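Local coordinates for insecticidal Delta-Endotoxin Cry8Ea1 (Bacillus Thuringiensis, PDB 3EB7), which is toxic to larvae of Holotrichia parallela and, like other three-domain Cry toxins, probably acts by forming pores in the membranes of midgut cells, at residues Leu115-Met120 with Asn141-Leu146; Ala163-Tyr168 with Asp226-Pro231; Arg500-Tyr505 with Glu584-Asn589. All coordinates share one frame; numbering follows the deposited sequence.

Contacts 1 and 2 both involve the helical bundle, and their centres lie about 16 Å apart with nearest atoms about 7 Å from each other, so they do not touch. Helices 133-153 and 161-191, which carry one segment of each, follow one another in the chain. Contact 3 belongs to the C-terminal beta domain, with its centre about 30 Å from that of contact 1 but about 19 Å from that of contact 2. Contacts 2 and 3 do meet: Tyr230 OH lies 2.6 Å from Glu584 OE2, and Thr229 O lies 3.0 Å from Arg502 NH2, both probable hydrogen bonds. The loop 226-231 therefore touches both the helical bundle and the beta domain.

Contact 1. Residues Leu115-Met120 with Asn141-Leu146; sequences LFTQYM and NLHLLL
Phe116 and His143 form the centre of this helix-helix contact, each ring resting on the methylene of the other. The segment axes of 115-119 and 141-146 run antiparallel at 149° and come within 10.8 Å, a separation bridged by these two side chains. Their planes are nearly parallel, at 15°, but the centroids are 4.7 Å apart and the rings are slid so far that they barely overlap. What lies over each face is a carbon: Phe116 CB sits 3.4 Å from the centroid of the His143 ring, close to its normal, while His143 CB sits 3.9 Å from the centroid of the Phe116 ring, nearer the rim. Both are CH-pi contacts. His143 CG stands anti to its backbone N (chi1 -168°), which carries the imidazole alongside the partner helix and under Phe116 CB.

Two leucines of helix 133-153 meet the phenyl ring obliquely: Leu142 CB lies 3.7 Å from its tip, CZ, and Leu146 CD2 lies 4.0 Å from CD1, nearer the backbone. Leu78 of helix 65-93 also touches this ring.

Packing slackens toward Thr117, the exposed member of the contact, whose OG1 comes no closer than 4.4 Å to His143 CE1 and makes no hydrogen bond to it. That hydroxyl bonds instead to the backbone O of Asp113, one helical turn earlier.

Both imidazole nitrogens are hydrogen-bonded, ND1 with Tyr178 OH and NE2 with Asp113 OD2, which fixes the rotation of the ring while Phe116 lies on its face. The buried histidine is thus polar at its edge and apolar on this face, and the neighbouring carboxylate would be expected to polarise it and perhaps stabilise a protonated form.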
loop_
_atom_site.group_PDB
_atom_site.type_symbol
_atom_site.label_atom_id
_atom_site.label_comp_id
_atom_site.label_asym_id
_atom_site.label_seq_id
_atom_site.Cartn_x
_atom_site.Cartn_y
_atom_site.Cartn_z
ATOM N N LEU A 115 -25.211 -10.653 -11.007
ATOM C CA LEU A 115 -25.072 -11.086 -9.608
ATOM C C LEU A 115 -24.331 -10.028 -8.763
ATOM O O LEU A 115 -24.723 -9.698 -7.624
ATOM C CB LEU A 115 -24.306 -12.421 -9.593
ATOM C CG LEU A 115 -24.915 -13.840 -9.482
ATOM C CD1 LEU A 115 -26.408 -13.934 -9.542
ATOM C CD2 LEU A 115 -24.260 -14.805 -10.445
ATOM N N PHE A 116 -23.273 -9.465 -9.332
ATOM C CA PHE A 116 -22.563 -8.380 -8.687
ATOM C C PHE A 116 -23.492 -7.234 -8.390
ATOM O O PHE A 116 -23.553 -6.789 -7.257
ATOM C CB PHE A 116 -21.364 -7.933 -9.511
ATOM C CG PHE A 116 -20.171 -8.776 -9.304
ATOM C CD1 PHE A 116 -19.634 -9.510 -10.350
ATOM C CD2 PHE A 116 -19.569 -8.852 -8.035
ATOM C CE1 PHE A 116 -18.493 -10.308 -10.145
ATOM C CE2 PHE A 116 -18.441 -9.628 -7.813
ATOM C CZ PHE A 116 -17.898 -10.368 -8.860
ATOM N N THR A 117 -24.241 -6.778 -9.388
ATOM C CA THR A 117 -25.251 -5.735 -9.182
ATOM C C THR A 117 -26.242 -6.059 -8.051
ATOM O O THR A 117 -26.571 -5.186 -7.259
ATOM C CB THR A 117 -25.998 -5.437 -10.491
ATOM O OG1 THR A 117 -25.041 -5.107 -11.494
ATOM C CG2 THR A 117 -26.982 -4.271 -10.343
ATOM N N GLN A 118 -26.711 -7.304 -7.981
ATOM C CA GLN A 118 -27.675 -7.699 -6.938
ATOM C C GLN A 118 -27.026 -7.835 -5.579
ATOM O O GLN A 118 -27.652 -7.539 -4.579
ATOM C CB GLN A 118 -28.381 -9.025 -7.238
ATOM C CG GLN A 118 -29.151 -9.129 -8.565
ATOM C CD GLN A 118 -29.918 -10.472 -8.648
ATOM O OE1 GLN A 118 -29.338 -11.553 -8.500
ATOM N NE2 GLN A 118 -31.234 -10.388 -8.854
ATOM N N TYR A 119 -25.780 -8.297 -5.531
ATOM C CA TYR A 119 -25.158 -8.698 -4.257
ATOM C C TYR A 119 -24.356 -7.605 -3.532
ATOM O O TYR A 119 -24.236 -7.642 -2.308
ATOM C CB TYR A 119 -24.252 -9.915 -4.467
ATOM C CG TYR A 119 -24.952 -11.205 -4.817
ATOM C CD1 TYR A 119 -24.244 -12.281 -5.375
ATOM C CD2 TYR A 119 -26.320 -11.352 -4.603
ATOM C CE1 TYR A 119 -24.896 -13.496 -5.688
ATOM C CE2 TYR A 119 -26.969 -12.534 -4.919
ATOM C CZ TYR A 119 -26.259 -13.598 -5.441
ATOM O OH TYR A 119 -26.947 -14.759 -5.688
ATOM N N MET A 120 -23.767 -6.664 -4.263
ATOM C CA MET A 120 -22.947 -5.613 -3.611
ATOM C C MET A 120 -23.581 -4.961 -2.361
ATOM O O MET A 120 -22.850 -4.648 -1.412
ATOM C CB MET A 120 -22.471 -4.537 -4.600
ATOM C CG MET A 120 -21.460 -5.027 -5.632
ATOM S SD MET A 120 -19.982 -5.816 -4.932
ATOM C CE MET A 120 -19.268 -4.476 -3.947
ATOM N N ASN A 141 -13.413 -5.267 -6.215
ATOM C CA ASN A 141 -12.256 -5.556 -7.076
ATOM C C ASN A 141 -12.630 -6.522 -8.214
ATOM O O ASN A 141 -12.410 -6.239 -9.392
ATOM C CB ASN A 141 -11.084 -6.084 -6.232
ATOM C CG ASN A 141 -9.865 -6.473 -7.074
ATOM O OD1 ASN A 141 -9.415 -7.630 -7.055
ATOM N ND2 ASN A 141 -9.311 -5.519 -7.783
ATOM N N LEU A 142 -13.198 -7.668 -7.849
ATOM C CA LEU A 142 -13.630 -8.656 -8.823
ATOM C C LEU A 142 -14.582 -8.091 -9.879
ATOM O O LEU A 142 -14.421 -8.375 -11.087
ATOM C CB LEU A 142 -14.260 -9.858 -8.122
ATOM C CG LEU A 142 -13.294 -10.801 -7.409
ATOM C CD1 LEU A 142 -14.091 -11.900 -6.669
ATOM C CD2 LEU A 142 -12.220 -11.409 -8.362
ATOM N N HIS A 143 -15.553 -7.288 -9.411
ATOM C CA HIS A 143 -16.571 -6.697 -10.281
ATOM C C HIS A 143 -15.978 -5.754 -11.317
ATOM O O HIS A 143 -16.342 -5.827 -12.486
ATOM C CB HIS A 143 -17.678 -5.995 -9.467
ATOM C CG HIS A 143 -18.878 -5.639 -10.291
ATOM N ND1 HIS A 143 -19.771 -4.653 -9.933
ATOM C CD2 HIS A 143 -19.307 -6.121 -11.489
ATOM C CE1 HIS A 143 -20.711 -4.566 -10.854
ATOM N NE2 HIS A 143 -20.451 -5.444 -11.811
ATOM N N LEU A 144 -15.037 -4.902 -10.919
ATOM C CA LEU A 144 -14.340 -4.021 -11.849
ATOM C C LEU A 144 -13.397 -4.737 -12.823
ATOM O O LEU A 144 -13.167 -4.248 -13.958
ATOM C CB LEU A 144 -13.531 -2.978 -11.063
ATOM C CG LEU A 144 -14.293 -2.069 -10.091
ATOM C CD1 LEU A 144 -13.334 -1.154 -9.325
ATOM C CD2 LEU A 144 -15.366 -1.255 -10.849
ATOM N N LEU A 145 -12.810 -5.864 -12.412
ATOM C CA LEU A 145 -12.006 -6.636 -13.349
ATOM C C LEU A 145 -12.880 -7.307 -14.415
ATOM O O LEU A 145 -12.427 -7.532 -15.562
ATOM C CB LEU A 145 -11.254 -7.715 -12.609
ATOM C CG LEU A 145 -10.023 -7.346 -11.796
ATOM C CD1 LEU A 145 -9.797 -8.459 -10.778
ATOM C CD2 LEU A 145 -8.810 -7.182 -12.763
ATOM N N LEU A 146 -14.117 -7.631 -14.030
ATOM C CA LEU A 146 -15.069 -8.291 -14.901
ATOM C C LEU A 146 -15.482 -7.308 -15.989
ATOM O O LEU A 146 -15.407 -7.607 -17.192
ATOM C CB LEU A 146 -16.309 -8.740 -14.105
ATOM C CG LEU A 146 -17.333 -9.512 -14.940
ATOM C CD1 LEU A 146 -16.821 -10.876 -15.280
ATOM C CD2 LEU A 146 -18.661 -9.630 -14.235
#

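Contact 2. Residues Ala163-Tyr168 with Asp226-Pro231; sequences AINNYY and DMRTYP
Tyr168 and Asp226 mark the nearest backbone approach, with CA atoms 8.2 Å apart. Residues 163-168 are a regular part of helix 161-191, whereas 226-231 belong to the loop following helix 198-220, in which 227-229 adopt helical torsions without the regular bonds. At this spacing the side chains make the contact.

Tyr168, with CG anti to its backbone N (chi1 -177°), projects from the helix toward the loop. The extended chain of Arg228 runs back over the ring face: CZ lies 3.9 Å from the Tyr168 centroid and the guanidinium plane is turned only 6° from the ring, a stacked cation-pi pair, with CD adding a CH-pi contact. Beyond the stack, Arg228 NH2 donates to Asn165 OD1 at 3.0 Å (159° at the hydrogen). The acceptor lies near the guanidinium plane, so this bond and the stack use different aspects of the same group.

At the other end, Tyr168 OH donates to Asp226 OD2 at 2.7 Å, meeting that oxygen on its syn side but tilted out of the carboxylate plane. OD2 also accepts weak bonds from the backbone N of Arg228 and of Thr229, while Thr229 OG1 donates to Asp226 OD1 at 2.6 Å from well above that plane.

Of these, the weak Arg228 N bond closes an Asx turn, which the Thr229 N bond and a backbone bond from Tyr230 N to Asp226 O extend into an Asx motif. It shapes the connection from the last helix of the Cry helical bundle to strand 234-235, and the tyrosine-arginine stack fastens that connection to helix 161-191.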
loop_
_atom_site.group_PDB
_atom_site.type_symbol
_atom_site.label_atom_id
_atom_site.label_comp_id
_atom_site.label_asym_id
_atom_site.label_seq_id
_atom_site.Cartn_x
_atom_site.Cartn_y
_atom_site.Cartn_z
ATOM N N ALA A 163 -23.914 -1.478 -25.850
ATOM C CA ALA A 163 -23.618 -2.350 -24.692
ATOM C C ALA A 163 -22.215 -2.109 -24.120
ATOM O O ALA A 163 -22.053 -1.912 -22.922
ATOM C CB ALA A 163 -23.798 -3.841 -25.062
ATOM N N ILE A 164 -21.222 -2.094 -25.000
ATOM C CA ILE A 164 -19.818 -1.897 -24.654
ATOM C C ILE A 164 -19.575 -0.543 -23.986
ATOM O O ILE A 164 -18.899 -0.464 -22.945
ATOM C CB ILE A 164 -18.921 -2.114 -25.890
ATOM C CG1 ILE A 164 -18.992 -3.591 -26.281
ATOM C CG2 ILE A 164 -17.438 -1.727 -25.606
ATOM C CD1 ILE A 164 -18.382 -3.922 -27.678
ATOM N N ASN A 165 -20.144 0.511 -24.563
ATOM C CA ASN A 165 -20.088 1.826 -23.940
ATOM C C ASN A 165 -20.801 1.885 -22.602
ATOM O O ASN A 165 -20.314 2.523 -21.690
ATOM C CB ASN A 165 -20.619 2.913 -24.883
ATOM C CG ASN A 165 -19.612 3.276 -25.982
ATOM O OD1 ASN A 165 -18.394 3.106 -25.835
ATOM N ND2 ASN A 165 -20.134 3.770 -27.101
ATOM N N ASN A 166 -21.956 1.237 -22.491
ATOM C CA ASN A 166 -22.676 1.167 -21.224
ATOM C C ASN A 166 -21.829 0.499 -20.126
ATOM O O ASN A 166 -21.791 0.993 -18.992
ATOM C CB ASN A 166 -23.991 0.409 -21.390
ATOM C CG ASN A 166 -25.043 1.209 -22.135
ATOM O OD1 ASN A 166 -24.941 2.447 -22.250
ATOM N ND2 ASN A 166 -26.056 0.509 -22.670
ATOM N N TYR A 167 -21.170 -0.612 -20.484
ATOM C CA TYR A 167 -20.294 -1.351 -19.574
ATOM C C TYR A 167 -19.124 -0.477 -19.150
ATOM O O TYR A 167 -18.775 -0.436 -17.974
ATOM C CB TYR A 167 -19.779 -2.642 -20.225
ATOM C CG TYR A 167 -20.764 -3.797 -20.260
ATOM C CD1 TYR A 167 -21.452 -4.184 -19.102
ATOM C CD2 TYR A 167 -20.994 -4.517 -21.441
ATOM C CE1 TYR A 167 -22.352 -5.216 -19.110
ATOM C CE2 TYR A 167 -21.916 -5.581 -21.467
ATOM C CZ TYR A 167 -22.577 -5.926 -20.287
ATOM O OH TYR A 167 -23.467 -6.977 -20.249
ATOM N N TYR A 168 -18.544 0.238 -20.108
ATOM C CA TYR A 168 -17.464 1.161 -19.827
ATOM C C TYR A 168 -17.904 2.347 -18.949
ATOM O O TYR A 168 -17.206 2.720 -18.012
ATOM C CB TYR A 168 -16.798 1.651 -21.109
ATOM C CG TYR A 168 -15.623 2.549 -20.791
ATOM C CD1 TYR A 168 -15.731 3.945 -20.888
ATOM C CD2 TYR A 168 -14.418 2.004 -20.323
ATOM C CE1 TYR A 168 -14.659 4.767 -20.580
ATOM C CE2 TYR A 168 -13.366 2.803 -19.998
ATOM C CZ TYR A 168 -13.489 4.198 -20.130
ATOM O OH TYR A 168 -12.408 4.996 -19.819
ATOM N N ASP A 226 -9.256 0.506 -16.068
ATOM C CA ASP A 226 -9.733 1.280 -17.203
ATOM C C ASP A 226 -8.778 1.062 -18.386
ATOM O O ASP A 226 -7.642 1.544 -18.395
ATOM C CB ASP A 226 -9.782 2.750 -16.797
ATOM C CG ASP A 226 -10.246 3.672 -17.900
ATOM O OD1 ASP A 226 -10.333 4.854 -17.587
ATOM O OD2 ASP A 226 -10.541 3.257 -19.049
ATOM N N MET A 227 -9.248 0.317 -19.376
ATOM C CA MET A 227 -8.383 -0.050 -20.487
ATOM C C MET A 227 -8.289 1.007 -21.594
ATOM O O MET A 227 -7.423 0.908 -22.454
ATOM C CB MET A 227 -8.722 -1.450 -21.026
ATOM C CG MET A 227 -8.492 -2.582 -19.980
ATOM S SD MET A 227 -6.799 -2.852 -19.249
ATOM C CE MET A 227 -6.524 -1.527 -18.095
ATOM N N ARG A 228 -9.156 2.015 -21.553
ATOM C CA ARG A 228 -8.983 3.176 -22.413
ATOM C C ARG A 228 -7.886 4.084 -21.866
ATOM O O ARG A 228 -7.088 4.585 -22.630
ATOM C CB ARG A 228 -10.299 3.947 -22.625
ATOM C CG ARG A 228 -11.401 3.046 -23.078
ATOM C CD ARG A 228 -12.502 3.790 -23.772
ATOM N NE ARG A 228 -13.650 2.906 -23.973
ATOM C CZ ARG A 228 -14.881 3.314 -24.295
ATOM N NH1 ARG A 228 -15.130 4.611 -24.480
ATOM N NH2 ARG A 228 -15.863 2.412 -24.457
ATOM N N THR A 229 -7.839 4.274 -20.547
ATOM C CA THR A 229 -6.796 5.097 -19.912
ATOM C C THR A 229 -5.462 4.360 -19.782
ATOM O O THR A 229 -4.397 4.979 -19.913
ATOM C CB THR A 229 -7.297 5.664 -18.570
ATOM O OG1 THR A 229 -8.535 6.315 -18.813
ATOM C CG2 THR A 229 -6.354 6.679 -17.953
ATOM N N TYR A 230 -5.525 3.047 -19.572
ATOM C CA TYR A 230 -4.340 2.193 -19.487
ATOM C C TYR A 230 -4.416 1.041 -20.510
ATOM O O TYR A 230 -4.718 -0.100 -20.145
ATOM C CB TYR A 230 -4.148 1.681 -18.034
ATOM C CG TYR A 230 -4.037 2.822 -17.014
ATOM C CD1 TYR A 230 -5.180 3.379 -16.438
ATOM C CD2 TYR A 230 -2.795 3.370 -16.672
ATOM C CE1 TYR A 230 -5.090 4.441 -15.546
ATOM C CE2 TYR A 230 -2.697 4.422 -15.756
ATOM C CZ TYR A 230 -3.841 4.949 -15.216
ATOM O OH TYR A 230 -3.766 5.988 -14.334
ATOM N N PRO A 231 -4.185 1.350 -21.805
ATOM C CA PRO A 231 -4.352 0.363 -22.875
ATOM C C PRO A 231 -3.160 -0.613 -23.001
ATOM O O PRO A 231 -3.152 -1.490 -23.861
ATOM C CB PRO A 231 -4.462 1.254 -24.119
ATOM C CG PRO A 231 -3.535 2.406 -23.817
ATOM C CD PRO A 231 -3.785 2.674 -22.351
#

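Contact 3. Residues Arg500-Tyr505 with Glu584-Asn589; sequences RVRIRY and ELIPVN
This is an antiparallel strand pairing in the C-terminal domain, which in three-domain Cry toxins is a jelly-roll beta sandwich; here strand 498-507 is joined to the last strand, 578-588. The strand segments run at 154° to each other with axes 4.9 Å apart. Arg500 with Ile586 and Arg502 with Glu584 are hydrogen-bonded pairs, each closed by two backbone bonds, such as Glu584 N to Arg502 O at 2.8 Å. Between them Val501 and Leu585 form a non-hydrogen-bonded pair. On their face of the sheet these two lie side by side, Val501 CG2 touching Leu585 CD2 at 3.5 Å.

The opposite face carries Arg500, Arg502, Glu584 and Ile586. Ile586 CD1 packs against Arg502 CG at 3.5 Å and lies over one face of both guanidinium groups, so one methyl is shared by two cations. Arg500 turns its NH1 to Phe549 O and Ser548 OG, and its CG rests 3.8 Å from Val588 CG2.

Both oxygens of the buried Glu584 carboxylate are engaged. Glu584 OE2 is taken up by Tyr230 OH and Arg582 NE, while Arg502 has Phe546 and Tyr230 as cation-pi partners. Glu584 OE1 faces the edge of the Arg502 guanidinium, nearly in its plane, and accepts two salt-bridge hydrogen bonds there, both on the one oxygen, from NE at 2.7 Å and from NH2 at 2.8 Å.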
loop_
_atom_site.group_PDB
_atom_site.type_symbol
_atom_site.label_atom_id
_atom_site.label_comp_id
_atom_site.label_asym_id
_atom_site.label_seq_id
_atom_site.Cartn_x
_atom_site.Cartn_y
_atom_site.Cartn_z
ATOM N N ARG A 500 5.426 10.942 -23.785
ATOM C CA ARG A 500 4.634 12.065 -23.335
ATOM C C ARG A 500 4.264 11.762 -21.898
ATOM O O ARG A 500 4.401 10.621 -21.440
ATOM C CB ARG A 500 3.401 12.286 -24.203
ATOM C CG ARG A 500 2.354 11.231 -24.063
ATOM C CD ARG A 500 1.281 11.339 -25.114
ATOM N NE ARG A 500 0.085 10.570 -24.789
ATOM C CZ ARG A 500 -0.738 10.846 -23.774
ATOM N NH1 ARG A 500 -0.501 11.872 -22.943
ATOM N NH2 ARG A 500 -1.813 10.092 -23.576
ATOM N N VAL A 501 3.778 12.794 -21.224
ATOM C CA VAL A 501 3.566 12.836 -19.800
ATOM C C VAL A 501 2.127 13.242 -19.513
ATOM O O VAL A 501 1.583 14.137 -20.155
ATOM C CB VAL A 501 4.508 13.928 -19.159
ATOM C CG1 VAL A 501 4.036 14.362 -17.790
ATOM C CG2 VAL A 501 5.933 13.417 -19.065
ATOM N N ARG A 502 1.516 12.603 -18.515
ATOM C CA ARG A 502 0.313 13.138 -17.912
ATOM C C ARG A 502 0.464 13.083 -16.407
ATOM O O ARG A 502 1.131 12.199 -15.873
ATOM C CB ARG A 502 -0.955 12.434 -18.398
ATOM C CG ARG A 502 -0.889 10.928 -18.372
ATOM C CD ARG A 502 -2.255 10.354 -18.601
ATOM N NE ARG A 502 -2.223 8.983 -18.175
ATOM C CZ ARG A 502 -2.737 7.954 -18.839
ATOM N NH1 ARG A 502 -3.404 8.157 -19.959
ATOM N NH2 ARG A 502 -2.612 6.724 -18.340
ATOM N N ILE A 503 -0.142 14.049 -15.737
ATOM C CA ILE A 503 0.058 14.244 -14.325
ATOM C C ILE A 503 -1.278 14.119 -13.633
ATOM O O ILE A 503 -2.218 14.788 -14.005
ATOM C CB ILE A 503 0.701 15.637 -14.030
ATOM C CG1 ILE A 503 2.110 15.741 -14.629
ATOM C CG2 ILE A 503 0.819 15.886 -12.538
ATOM C CD1 ILE A 503 2.171 16.607 -15.805
ATOM N N ARG A 504 -1.364 13.250 -12.630
ATOM C CA ARG A 504 -2.591 13.105 -11.850
ATOM C C ARG A 504 -2.618 14.166 -10.741
ATOM O O ARG A 504 -1.666 14.298 -9.965
ATOM C CB ARG A 504 -2.706 11.683 -11.276
ATOM C CG ARG A 504 -4.097 11.334 -10.742
ATOM C CD ARG A 504 -4.279 9.781 -10.589
ATOM N NE ARG A 504 -5.600 9.459 -10.041
ATOM C CZ ARG A 504 -5.823 8.700 -8.970
ATOM N NH1 ARG A 504 -4.807 8.124 -8.316
ATOM N NH2 ARG A 504 -7.074 8.504 -8.553
ATOM N N TYR A 505 -3.700 14.942 -10.690
ATOM C CA TYR A 505 -3.782 16.042 -9.736
ATOM C C TYR A 505 -5.192 16.280 -9.223
ATOM O O TYR A 505 -6.143 15.770 -9.748
ATOM C CB TYR A 505 -3.234 17.335 -10.344
ATOM C CG TYR A 505 -4.207 17.993 -11.312
ATOM C CD1 TYR A 505 -4.233 17.624 -12.651
ATOM C CD2 TYR A 505 -5.128 18.966 -10.868
ATOM C CE1 TYR A 505 -5.123 18.220 -13.548
ATOM C CE2 TYR A 505 -6.029 19.555 -11.749
ATOM C CZ TYR A 505 -6.012 19.183 -13.088
ATOM O OH TYR A 505 -6.894 19.750 -13.972
ATOM N N GLU A 584 2.747 10.052 -15.022
ATOM C CA GLU A 584 2.784 8.820 -15.810
ATOM C C GLU A 584 3.469 9.173 -17.111
ATOM O O GLU A 584 3.167 10.199 -17.734
ATOM C CB GLU A 584 1.395 8.215 -16.038
ATOM C CG GLU A 584 0.569 8.115 -14.737
ATOM C CD GLU A 584 -0.813 7.516 -14.944
ATOM O OE1 GLU A 584 -1.366 7.631 -16.046
ATOM O OE2 GLU A 584 -1.364 6.920 -14.001
ATOM N N LEU A 585 4.427 8.314 -17.465
ATOM C CA LEU A 585 5.217 8.404 -18.665
ATOM C C LEU A 585 4.709 7.349 -19.624
ATOM O O LEU A 585 4.615 6.166 -19.279
ATOM C CB LEU A 585 6.694 8.173 -18.344
ATOM C CG LEU A 585 7.344 9.385 -17.674
ATOM C CD1 LEU A 585 8.563 8.986 -16.837
ATOM C CD2 LEU A 585 7.718 10.414 -18.748
ATOM N N ILE A 586 4.390 7.804 -20.833
ATOM C CA ILE A 586 3.711 7.002 -21.837
ATOM C C ILE A 586 4.609 7.017 -23.066
ATOM O O ILE A 586 4.823 8.086 -23.655
ATOM C CB ILE A 586 2.290 7.614 -22.154
ATOM C CG1 ILE A 586 1.453 7.716 -20.870
ATOM C CG2 ILE A 586 1.534 6.844 -23.287
ATOM C CD1 ILE A 586 0.523 8.890 -20.821
ATOM N N PRO A 587 5.119 5.840 -23.476
ATOM C CA PRO A 587 5.939 5.787 -24.706
ATOM C C PRO A 587 5.113 6.146 -25.980
ATOM O O PRO A 587 4.010 5.643 -26.186
ATOM C CB PRO A 587 6.436 4.326 -24.744
ATOM C CG PRO A 587 6.126 3.779 -23.412
ATOM C CD PRO A 587 4.942 4.498 -22.900
ATOM N N VAL A 588 5.657 7.030 -26.797
ATOM C CA VAL A 588 5.004 7.497 -28.007
ATOM C C VAL A 588 5.792 6.858 -29.146
ATOM O O VAL A 588 7.013 6.957 -29.192
ATOM C CB VAL A 588 5.046 9.051 -28.067
ATOM C CG1 VAL A 588 4.548 9.592 -29.409
ATOM C CG2 VAL A 588 4.245 9.619 -26.934
ATOM N N ASN A 589 5.089 6.169 -30.037
ATOM C CA ASN A 589 5.727 5.472 -31.141
ATOM C C ASN A 589 5.259 5.942 -32.527
ATOM O O ASN A 589 5.857 5.601 -33.566
ATOM C CB ASN A 589 5.569 3.956 -30.960
ATOM C CG ASN A 589 6.238 3.459 -29.677
ATOM O OD1 ASN A 589 7.451 3.588 -29.511
ATOM N ND2 ASN A 589 5.445 2.906 -28.762
ATOM O OXT ASN A 589 4.276 6.697 -32.646
#